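Local coordinates for aromatic amino acid aminotransferase I (Candida albicans WO-1, PDB 6HNU), which probably transfers the amino group of aromatic L-amino acids to 2-oxoglutarate, giving aromatic oxo-acids and L-glutamate, with pyridoxal 5'-phosphate as cofactor, at residues K6-D11 with P129-D134; E227-I232 with P281-L286. All blocks are in the same frame, centred on the assembly; numbering follows the deposited sequence.

Overall arrangement
Both contacts lie at the large mixed sheet of the aminotransferase fold, on the same side of the chain's centre, and their centres are about 17 Å apart. Interaction 1 lays the N-terminal residues 6-11 against the turn that leads into strand 133-138, an outermost strand of that sheet within this chain; interaction 2 packs helix 226-239 against the short helix 283-286 just before strand 292-297. They meet where the ring of Pro129 rests on the short helix, its CD 3.2 Å from Ile284 O. Interaction 2 is the nearer to the active site, the Arg229 side chain lying about 12 Å from bound pyridoxal phosphate, whereas interaction 1 is remote from the annotated sites.

Interaction 1: K6-D11 with P129-D134; sequences KPQAKD and PYENWD
Ala9 meets the 129-134 turn at the tight heart of this contact, where the N-terminal loop before helix 18-22 lies on the turn entering strand 133-138. Its CB sits 3.6 Å from Tyr130 CD2, obliquely to the ring, and Gln314 of strand 309-314 touches both residues. Ala9 N donates to Asn132 OD1 at 2.9 Å, almost straight (176° at the hydrogen) and in the amide plane, on a lone pair of OD1. Asn132 is the centre of an inverse gamma turn; a water 2.7 Å from Ala9 O accepts from its ND2. One step back, Glu131 N donates to Pro7 O at 2.9 Å, a more bent bond, with Tyr130 CB packed beside the same oxygen.

The looser, two-water side belongs to Lys6, Trp133 and Glu131. A bend at chi3 (-89°) turns Lys6 CE toward Tyr130 O, and NZ ends 3.1 Å from that oxygen, above its carbonyl plane. Tyr130 O, Val128 O and two waters lie round NZ, four acceptors for three protons, so they must share. One water accepts from Trp133 NE1 in the indole plane; the other donates to Glu131 O. Lys6 N reaches Glu131 OE1 only weakly, at 3.4 Å. Solvent-exposed Gln8 lays its amide near that of Asn132, the planes 28° apart.

The ammonium is thus held largely by dipoles, with Glu131 OE1, 4.6 Å from NZ, adding at most a longer-range attraction; two neutral bonds, Glu131 N to Pro7 O and Ala9 N to Asn132 OD1, accompany it.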
ATOM      1  N   LYS B   6     -31.317   6.442 -12.603  1.00 51.83           N
ATOM      2  CA  LYS B   6     -30.487   7.530 -13.197  1.00 41.68           C
ATOM      3  C   LYS B   6     -29.927   7.051 -14.537  1.00 35.76           C
ATOM      4  O   LYS B   6     -29.939   5.853 -14.816  1.00 34.47           O
ATOM      5  CB  LYS B   6     -29.404   7.860 -12.162  1.00 39.76           C
ATOM      6  CG  LYS B   6     -29.924   8.292 -10.797  1.00 38.55           C
ATOM      7  CD  LYS B   6     -28.872   8.294  -9.699  1.00 38.73           C
ATOM      8  CE  LYS B   6     -28.746   6.960  -8.981  1.00 42.56           C
ATOM      9  NZ  LYS B   6     -27.424   6.796  -8.311  1.00 39.22           N
ATOM     10  N   PRO B   7     -29.387   7.930 -15.409  1.00 33.97           N
ATOM     11  CA  PRO B   7     -28.758   7.478 -16.647  1.00 35.31           C
ATOM     12  C   PRO B   7     -27.456   6.724 -16.360  1.00 35.22           C
ATOM     13  O   PRO B   7     -26.936   6.830 -15.242  1.00 31.32           O
ATOM     14  CB  PRO B   7     -28.415   8.763 -17.402  1.00 37.01           C
ATOM     15  CG  PRO B   7     -28.271   9.785 -16.296  1.00 38.41           C
ATOM     16  CD  PRO B   7     -29.324   9.393 -15.273  1.00 37.36           C
ATOM     17  N   GLN B   8     -26.956   6.007 -17.362  1.00 30.48           N
ATOM     18  CA  GLN B   8     -25.601   5.408 -17.341  1.00 30.57           C
ATOM     19  C   GLN B   8     -24.573   6.523 -17.583  1.00 29.78           C
ATOM     20  O   GLN B   8     -24.890   7.482 -18.343  1.00 24.53           O
ATOM     21  CB  GLN B   8     -25.439   4.328 -18.409  1.00 31.31           C
ATOM     22  CG  GLN B   8     -26.360   3.127 -18.220  1.00 29.85           C
ATOM     23  CD  GLN B   8     -25.973   2.301 -17.025  1.00 30.31           C
ATOM     24  OE1 GLN B   8     -26.702   2.228 -16.037  1.00 34.59           O
ATOM     25  NE2 GLN B   8     -24.828   1.649 -17.116  1.00 29.47           N
ATOM     26  N   ALA B   9     -23.385   6.363 -16.994  1.00 27.14           N
ATOM     27  CA  ALA B   9     -22.186   7.200 -17.247  1.00 28.78           C
ATOM     28  C   ALA B   9     -21.773   7.052 -18.714  1.00 29.24           C
ATOM     29  O   ALA B   9     -22.079   6.018 -19.330  1.00 25.41           O
ATOM     30  CB  ALA B   9     -21.051   6.794 -16.335  1.00 28.66           C
ATOM     31  N   LYS B  10     -21.076   8.048 -19.246  1.00 28.85           N
ATOM     32  CA  LYS B  10     -20.425   7.938 -20.565  1.00 28.55           C
ATOM     33  C   LYS B  10     -19.411   6.814 -20.498  1.00 28.09           C
ATOM     34  O   LYS B  10     -18.892   6.527 -19.412  1.00 23.63           O
ATOM     35  CB  LYS B  10     -19.752   9.240 -20.980  1.00 30.19           C
ATOM     36  CG  LYS B  10     -20.741  10.338 -21.361  1.00 36.85           C
ATOM     37  CD  LYS B  10     -20.103  11.465 -22.151  1.00 42.85           C
ATOM     38  CE  LYS B  10     -21.112  12.484 -22.640  1.00 47.08           C
ATOM     39  NZ  LYS B  10     -22.085  11.884 -23.581  1.00 49.98           N
ATOM     40  N   ASP B  11     -19.182   6.187 -21.641  1.00 26.79           N
ATOM     41  CA  ASP B  11     -18.066   5.240 -21.844  1.00 26.47           C
ATOM     42  C   ASP B  11     -16.780   6.054 -21.922  1.00 24.71           C
ATOM     43  O   ASP B  11     -16.584   6.768 -22.917  1.00 23.76           O
ATOM     44  CB  ASP B  11     -18.275   4.410 -23.112  1.00 27.44           C
ATOM     45  CG  ASP B  11     -17.244   3.312 -23.220  1.00 31.42           C
ATOM     46  OD1 ASP B  11     -16.088   3.550 -22.823  1.00 27.52           O
ATOM     47  OD2 ASP B  11     -17.614   2.227 -23.693  1.00 39.40           O
ATOM     48  N   PRO B 129     -25.022  11.050  -9.381  1.00 22.79           N
ATOM     49  CA  PRO B 129     -26.191  11.235 -10.248  1.00 24.15           C
ATOM     50  C   PRO B 129     -26.249  10.382 -11.513  1.00 23.53           C
ATOM     51  O   PRO B 129     -27.050  10.652 -12.340  1.00 24.40           O
ATOM     52  CB  PRO B 129     -26.025  12.700 -10.637  1.00 23.86           C
ATOM     53  CG  PRO B 129     -24.530  12.818 -10.845  1.00 23.47           C
ATOM     54  CD  PRO B 129     -23.978  12.053  -9.663  1.00 24.06           C
ATOM     55  N   TYR B 130     -25.421   9.352 -11.609  1.00 23.52           N
ATOM     56  CA  TYR B 130     -25.523   8.276 -12.633  1.00 21.33           C
ATOM     57  C   TYR B 130     -25.632   6.939 -11.905  1.00 22.24           C
ATOM     58  O   TYR B 130     -25.403   6.853 -10.671  1.00 19.51           O
ATOM     59  CB  TYR B 130     -24.355   8.327 -13.617  1.00 22.22           C
ATOM     60  CG  TYR B 130     -22.998   8.136 -12.986  1.00 18.29           C
ATOM     61  CD1 TYR B 130     -22.335   9.184 -12.367  1.00 19.38           C
ATOM     62  CD2 TYR B 130     -22.401   6.895 -12.992  1.00 17.81           C
ATOM     63  CE1 TYR B 130     -21.108   8.985 -11.764  1.00 18.29           C
ATOM     64  CE2 TYR B 130     -21.162   6.678 -12.419  1.00 17.73           C
ATOM     65  CZ  TYR B 130     -20.517   7.737 -11.804  1.00 18.67           C
ATOM     66  OH  TYR B 130     -19.295   7.551 -11.246  1.00 19.15           O
ATOM     67  N   GLU B 131     -25.996   5.903 -12.649  1.00 22.01           N
ATOM     68  CA  GLU B 131     -26.475   4.633 -12.076  1.00 23.09           C
ATOM     69  C   GLU B 131     -25.266   3.759 -11.707  1.00 21.12           C
ATOM     70  O   GLU B 131     -25.285   3.186 -10.596  1.00 20.18           O
ATOM     71  CB  GLU B 131     -27.408   3.985 -13.110  1.00 27.21           C
ATOM     72  CG  GLU B 131     -28.001   2.662 -12.676  1.00 30.52           C
ATOM     73  CD  GLU B 131     -28.885   2.766 -11.448  1.00 33.61           C
ATOM     74  OE1 GLU B 131     -29.497   3.854 -11.228  1.00 37.52           O
ATOM     75  OE2 GLU B 131     -28.943   1.767 -10.699  1.00 44.44           O
ATOM     76  N   ASN B 132     -24.272   3.660 -12.598  1.00 20.45           N
ATOM     77  CA  ASN B 132     -23.211   2.609 -12.574  1.00 21.60           C
ATOM     78  C   ASN B 132     -21.957   3.173 -11.880  1.00 20.23           C
ATOM     79  O   ASN B 132     -20.859   3.144 -12.458  1.00 18.66           O
ATOM     80  CB  ASN B 132     -22.893   2.068 -13.976  1.00 22.98           C
ATOM     81  CG  ASN B 132     -22.637   3.117 -15.040  1.00 24.65           C
ATOM     82  OD1 ASN B 132     -23.248   4.196 -15.051  1.00 24.58           O
ATOM     83  ND2 ASN B 132     -21.759   2.779 -15.971  1.00 25.84           N
ATOM     84  N   TRP B 133     -22.126   3.626 -10.649  1.00 19.71           N
ATOM     85  CA  TRP B 133     -21.034   4.166  -9.799  1.00 19.80           C
ATOM     86  C   TRP B 133     -20.712   3.128  -8.735  1.00 21.23           C
ATOM     87  O   TRP B 133     -21.564   2.212  -8.425  1.00 20.28           O
ATOM     88  CB  TRP B 133     -21.387   5.520  -9.179  1.00 20.43           C
ATOM     89  CG  TRP B 133     -22.402   5.458  -8.081  1.00 20.72           C
ATOM     90  CD1 TRP B 133     -23.754   5.394  -8.261  1.00 21.29           C
ATOM     91  CD2 TRP B 133     -22.183   5.424  -6.655  1.00 20.76           C
ATOM     92  NE1 TRP B 133     -24.389   5.357  -7.050  1.00 22.92           N
ATOM     93  CE2 TRP B 133     -23.460   5.334  -6.045  1.00 21.15           C
ATOM     94  CE3 TRP B 133     -21.054   5.470  -5.823  1.00 20.66           C
ATOM     95  CZ2 TRP B 133     -23.634   5.319  -4.655  1.00 20.33           C
ATOM     96  CZ3 TRP B 133     -21.222   5.431  -4.454  1.00 21.64           C
ATOM     97  CH2 TRP B 133     -22.496   5.377  -3.881  1.00 22.42           C
ATOM     98  N   ASP B 134     -19.509   3.215  -8.202  1.00 22.10           N
ATOM     99  CA  ASP B 134     -19.088   2.291  -7.137  1.00 22.53           C
ATOM    100  C   ASP B 134     -18.015   2.953  -6.281  1.00 21.30           C
ATOM    101  O   ASP B 134     -17.601   4.088  -6.582  1.00 17.67           O
ATOM    102  CB  ASP B 134     -18.620   0.954  -7.707  1.00 26.27           C
ATOM    103  CG  ASP B 134     -18.952  -0.226  -6.799  1.00 28.94           C
ATOM    104  OD1 ASP B 134     -19.719  -0.048  -5.802  1.00 33.93           O
ATOM    105  OD2 ASP B 134     -18.441  -1.291  -7.082  1.00 42.78           O
TER
HETATM  106  O   HOH W   1     -27.209   5.291  -5.748  1.00 24.81           O
HETATM  107  O   HOH W   2     -26.835   3.771  -8.537  1.00 29.77           O
HETATM  108  O   HOH W   3     -20.592   3.851 -18.548  1.00 29.56           O

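Interaction 2: E227-I232 with P281-L286; sequences ERRKQI and PSFISL
Arg229 and Phe283 carry the apolar part of this contact, their side chains crossing at about a right angle. It is the aliphatic stem of the arginine that covers the ring: CB makes an off-centre CH-pi contact, 4.3 Å from the centroid, and CG lies 3.8 Å from CZ. The backbone takes part too, with Arg229 O 3.3 Å from Phe283 CE1. Ile232 brings its CG2 obliquely to the same CE1 at 4.0 Å, and Leu286 CD1 comes to 3.8 Å from Arg229 CB, also nearing Lys230 N. Beyond the two segments, Ile243 and Val292 of the sheet touch the phenylalanine.

Of the polar interactions, one hydrogen bond crosses the contact. The Arg229 chain runs extended from CG to NE (chi3 -175°), and NH1 donates to Pro281 O at 2.9 Å, the oxygen lying 32° out of the guanidinium plane. NE bonds Leu224 O and NH2 bonds Thr215 OG1, so all three nitrogens of this buried group have acceptors.

One capping bond, Ser285 N to Ser282 OG at 2.8 Å, and a second side-chain bond, Ser285 OG to Ser282 O, fix the start of the weakly bonded helix. Glu245 holds the N-H groups of Phe283 and Ile284.

Helix 226-239 and the N-capped turn at 283-286 pack side by side next to strands 242-246 and 292-297 of the mixed sheet of the PLP-binding domain, the core of the fold-type I aminotransferases.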
ATOM      1  N   GLU B 227     -20.320  27.538  -7.805  0.50 19.22           N
ATOM      2  CA  GLU B 227     -20.385  28.153  -9.152  1.00 20.16           C
ATOM      3  C   GLU B 227     -19.121  27.795  -9.940  1.00 17.86           C
ATOM      4  O   GLU B 227     -19.241  27.459 -11.111  1.00 18.74           O
ATOM      5  CB  GLU B 227     -20.531  29.680  -8.995  0.50 19.61           C
ATOM      6  CG  GLU B 227     -21.813  30.160  -8.323  0.50 20.13           C
ATOM      7  CD  GLU B 227     -22.022  29.867  -6.839  0.50 19.76           C
ATOM      8  OE1 GLU B 227     -21.060  29.805  -6.090  0.50 17.08           O
ATOM      9  OE2 GLU B 227     -23.196  29.700  -6.440  0.50 23.30           O
ATOM     10  N   ARG B 228     -17.942  27.881  -9.362  1.00 18.11           N
ATOM     11  CA  ARG B 228     -16.710  27.552 -10.120  1.00 18.85           C
ATOM     12  C   ARG B 228     -16.656  26.046 -10.410  1.00 18.37           C
ATOM     13  O   ARG B 228     -16.203  25.658 -11.489  1.00 18.62           O
ATOM     14  CB  ARG B 228     -15.498  28.021  -9.343  1.00 18.13           C
ATOM     15  CG  ARG B 228     -15.290  29.516  -9.386  1.00 19.03           C
ATOM     16  CD  ARG B 228     -13.850  29.825  -9.025  1.00 18.66           C
ATOM     17  NE  ARG B 228     -13.689  31.260  -8.947  1.00 19.16           N
ATOM     18  CZ  ARG B 228     -12.551  31.901  -8.735  1.00 19.28           C
ATOM     19  NH1 ARG B 228     -11.419  31.241  -8.510  1.00 19.79           N
ATOM     20  NH2 ARG B 228     -12.591  33.214  -8.638  1.00 18.72           N
ATOM     21  N   ARG B 229     -17.212  25.217  -9.531  1.00 17.68           N
ATOM     22  CA  ARG B 229     -17.204  23.747  -9.742  1.00 17.09           C
ATOM     23  C   ARG B 229     -18.058  23.439 -10.980  1.00 17.34           C
ATOM     24  O   ARG B 229     -17.622  22.634 -11.864  1.00 17.87           O
ATOM     25  CB  ARG B 229     -17.627  23.028  -8.458  1.00 15.96           C
ATOM     26  CG  ARG B 229     -16.634  23.159  -7.313  1.00 15.25           C
ATOM     27  CD  ARG B 229     -17.168  22.490  -6.043  1.00 16.81           C
ATOM     28  NE  ARG B 229     -16.247  22.748  -4.956  1.00 16.57           N
ATOM     29  CZ  ARG B 229     -15.728  21.848  -4.114  1.00 17.23           C
ATOM     30  NH1 ARG B 229     -16.216  20.619  -4.023  1.00 16.65           N
ATOM     31  NH2 ARG B 229     -14.816  22.237  -3.245  1.00 17.60           N
ATOM     32  N   LYS B 230     -19.231  24.058 -11.073  1.00 20.46           N
ATOM     33  CA  LYS B 230     -20.151  23.893 -12.220  1.00 22.38           C
ATOM     34  C   LYS B 230     -19.393  24.260 -13.490  1.00 19.46           C
ATOM     35  O   LYS B 230     -19.443  23.499 -14.456  1.00 19.04           O
ATOM     36  CB  LYS B 230     -21.421  24.726 -12.021  1.00 26.93           C
ATOM     37  CG  LYS B 230     -22.376  24.144 -10.983  1.00 37.41           C
ATOM     38  CD  LYS B 230     -23.510  25.099 -10.574  1.00 44.16           C
ATOM     39  CE  LYS B 230     -24.017  24.821  -9.176  1.00 52.05           C
ATOM     40  NZ  LYS B 230     -24.858  25.930  -8.653  1.00 54.98           N
ATOM     41  N   GLN B 231     -18.698  25.389 -13.484  1.00 18.95           N
ATOM     42  CA  GLN B 231     -18.052  25.862 -14.735  1.00 20.99           C
ATOM     43  C   GLN B 231     -16.905  24.916 -15.112  1.00 18.68           C
ATOM     44  O   GLN B 231     -16.723  24.663 -16.302  1.00 19.01           O
ATOM     45  CB  GLN B 231     -17.533  27.275 -14.528  1.00 21.89           C
ATOM     46  CG  GLN B 231     -18.638  28.318 -14.540  1.00 27.60           C
ATOM     47  CD  GLN B 231     -18.042  29.661 -14.214  1.00 34.96           C
ATOM     48  OE1 GLN B 231     -17.921  30.520 -15.076  1.00 45.13           O
ATOM     49  NE2 GLN B 231     -17.581  29.822 -12.982  1.00 37.47           N
ATOM     50  N   ILE B 232     -16.143  24.456 -14.127  1.00 19.22           N
ATOM     51  CA  ILE B 232     -14.971  23.550 -14.359  1.00 18.66           C
ATOM     52  C   ILE B 232     -15.495  22.201 -14.862  1.00 18.12           C
ATOM     53  O   ILE B 232     -14.925  21.679 -15.851  1.00 18.67           O
ATOM     54  CB  ILE B 232     -14.067  23.459 -13.115  1.00 17.44           C
ATOM     55  CG1 ILE B 232     -13.315  24.771 -12.877  1.00 19.24           C
ATOM     56  CG2 ILE B 232     -13.106  22.287 -13.226  1.00 17.58           C
ATOM     57  CD1 ILE B 232     -12.894  25.009 -11.439  1.00 17.19           C
ATOM     58  N   PRO B 281     -21.190  21.330  -2.816  1.00 23.12           N
ATOM     59  CA  PRO B 281     -21.295  20.188  -3.729  1.00 22.82           C
ATOM     60  C   PRO B 281     -19.913  19.692  -4.196  1.00 21.53           C
ATOM     61  O   PRO B 281     -19.096  20.501  -4.625  1.00 18.25           O
ATOM     62  CB  PRO B 281     -22.078  20.752  -4.921  1.00 23.96           C
ATOM     63  CG  PRO B 281     -21.906  22.237  -4.768  1.00 26.80           C
ATOM     64  CD  PRO B 281     -21.971  22.478  -3.279  1.00 22.06           C
ATOM     65  N   SER B 282     -19.708  18.381  -4.134  1.00 19.06           N
ATOM     66  CA  SER B 282     -18.526  17.692  -4.715  1.00 18.13           C
ATOM     67  C   SER B 282     -18.636  17.689  -6.242  1.00 15.60           C
ATOM     68  O   SER B 282     -19.757  17.860  -6.796  1.00 15.89           O
ATOM     69  CB  SER B 282     -18.433  16.265  -4.231  1.00 17.87           C
ATOM     70  OG  SER B 282     -19.610  15.559  -4.649  1.00 15.93           O
ATOM     71  N   PHE B 283     -17.511  17.451  -6.922  1.00 16.01           N
ATOM     72  CA  PHE B 283     -17.551  17.154  -8.369  1.00 15.65           C
ATOM     73  C   PHE B 283     -18.319  15.845  -8.587  1.00 16.63           C
ATOM     74  O   PHE B 283     -19.111  15.778  -9.600  1.00 17.17           O
ATOM     75  CB  PHE B 283     -16.179  17.133  -9.009  1.00 16.87           C
ATOM     76  CG  PHE B 283     -15.599  18.493  -9.219  1.00 16.26           C
ATOM     77  CD1 PHE B 283     -16.022  19.274 -10.285  1.00 18.00           C
ATOM     78  CD2 PHE B 283     -14.643  18.989  -8.337  1.00 16.33           C
ATOM     79  CE1 PHE B 283     -15.478  20.527 -10.490  1.00 15.59           C
ATOM     80  CE2 PHE B 283     -14.086  20.229  -8.550  1.00 17.17           C
ATOM     81  CZ  PHE B 283     -14.504  21.001  -9.634  1.00 16.87           C
ATOM     82  N   ILE B 284     -18.193  14.843  -7.698  1.00 17.88           N
ATOM     83  CA  ILE B 284     -19.027  13.613  -7.901  1.00 16.55           C
ATOM     84  C   ILE B 284     -20.515  13.999  -7.917  1.00 16.44           C
ATOM     85  O   ILE B 284     -21.238  13.396  -8.739  1.00 16.87           O
ATOM     86  CB  ILE B 284     -18.740  12.592  -6.778  0.50 18.42           C
ATOM     87  CG1 ILE B 284     -17.364  11.934  -6.911  0.50 18.40           C
ATOM     88  CG2 ILE B 284     -19.852  11.553  -6.652  0.50 19.27           C
ATOM     89  CD1 ILE B 284     -17.231  11.057  -8.118  0.50 18.08           C
ATOM     90  N   SER B 285     -20.972  14.872  -7.023  1.00 17.33           N
ATOM     91  CA  SER B 285     -22.408  15.275  -6.956  1.00 17.50           C
ATOM     92  C   SER B 285     -22.837  15.898  -8.290  1.00 18.67           C
ATOM     93  O   SER B 285     -24.036  15.751  -8.647  1.00 19.24           O
ATOM     94  CB  SER B 285     -22.741  16.148  -5.788  1.00 16.97           C
ATOM     95  OG  SER B 285     -22.348  17.501  -5.998  1.00 17.87           O
ATOM     96  N   LEU B 286     -21.919  16.521  -9.039  1.00 17.34           N
ATOM     97  CA  LEU B 286     -22.227  17.216 -10.307  1.00 20.20           C
ATOM     98  C   LEU B 286     -22.107  16.267 -11.493  1.00 20.02           C
ATOM     99  O   LEU B 286     -22.368  16.698 -12.624  1.00 19.85           O
ATOM    100  CB  LEU B 286     -21.247  18.381 -10.492  1.00 19.70           C
ATOM    101  CG  LEU B 286     -21.338  19.490  -9.438  1.00 20.30           C
ATOM    102  CD1 LEU B 286     -20.324  20.607  -9.716  1.00 20.01           C
ATOM    103  CD2 LEU B 286     -22.741  20.084  -9.413  1.00 21.90           C
TER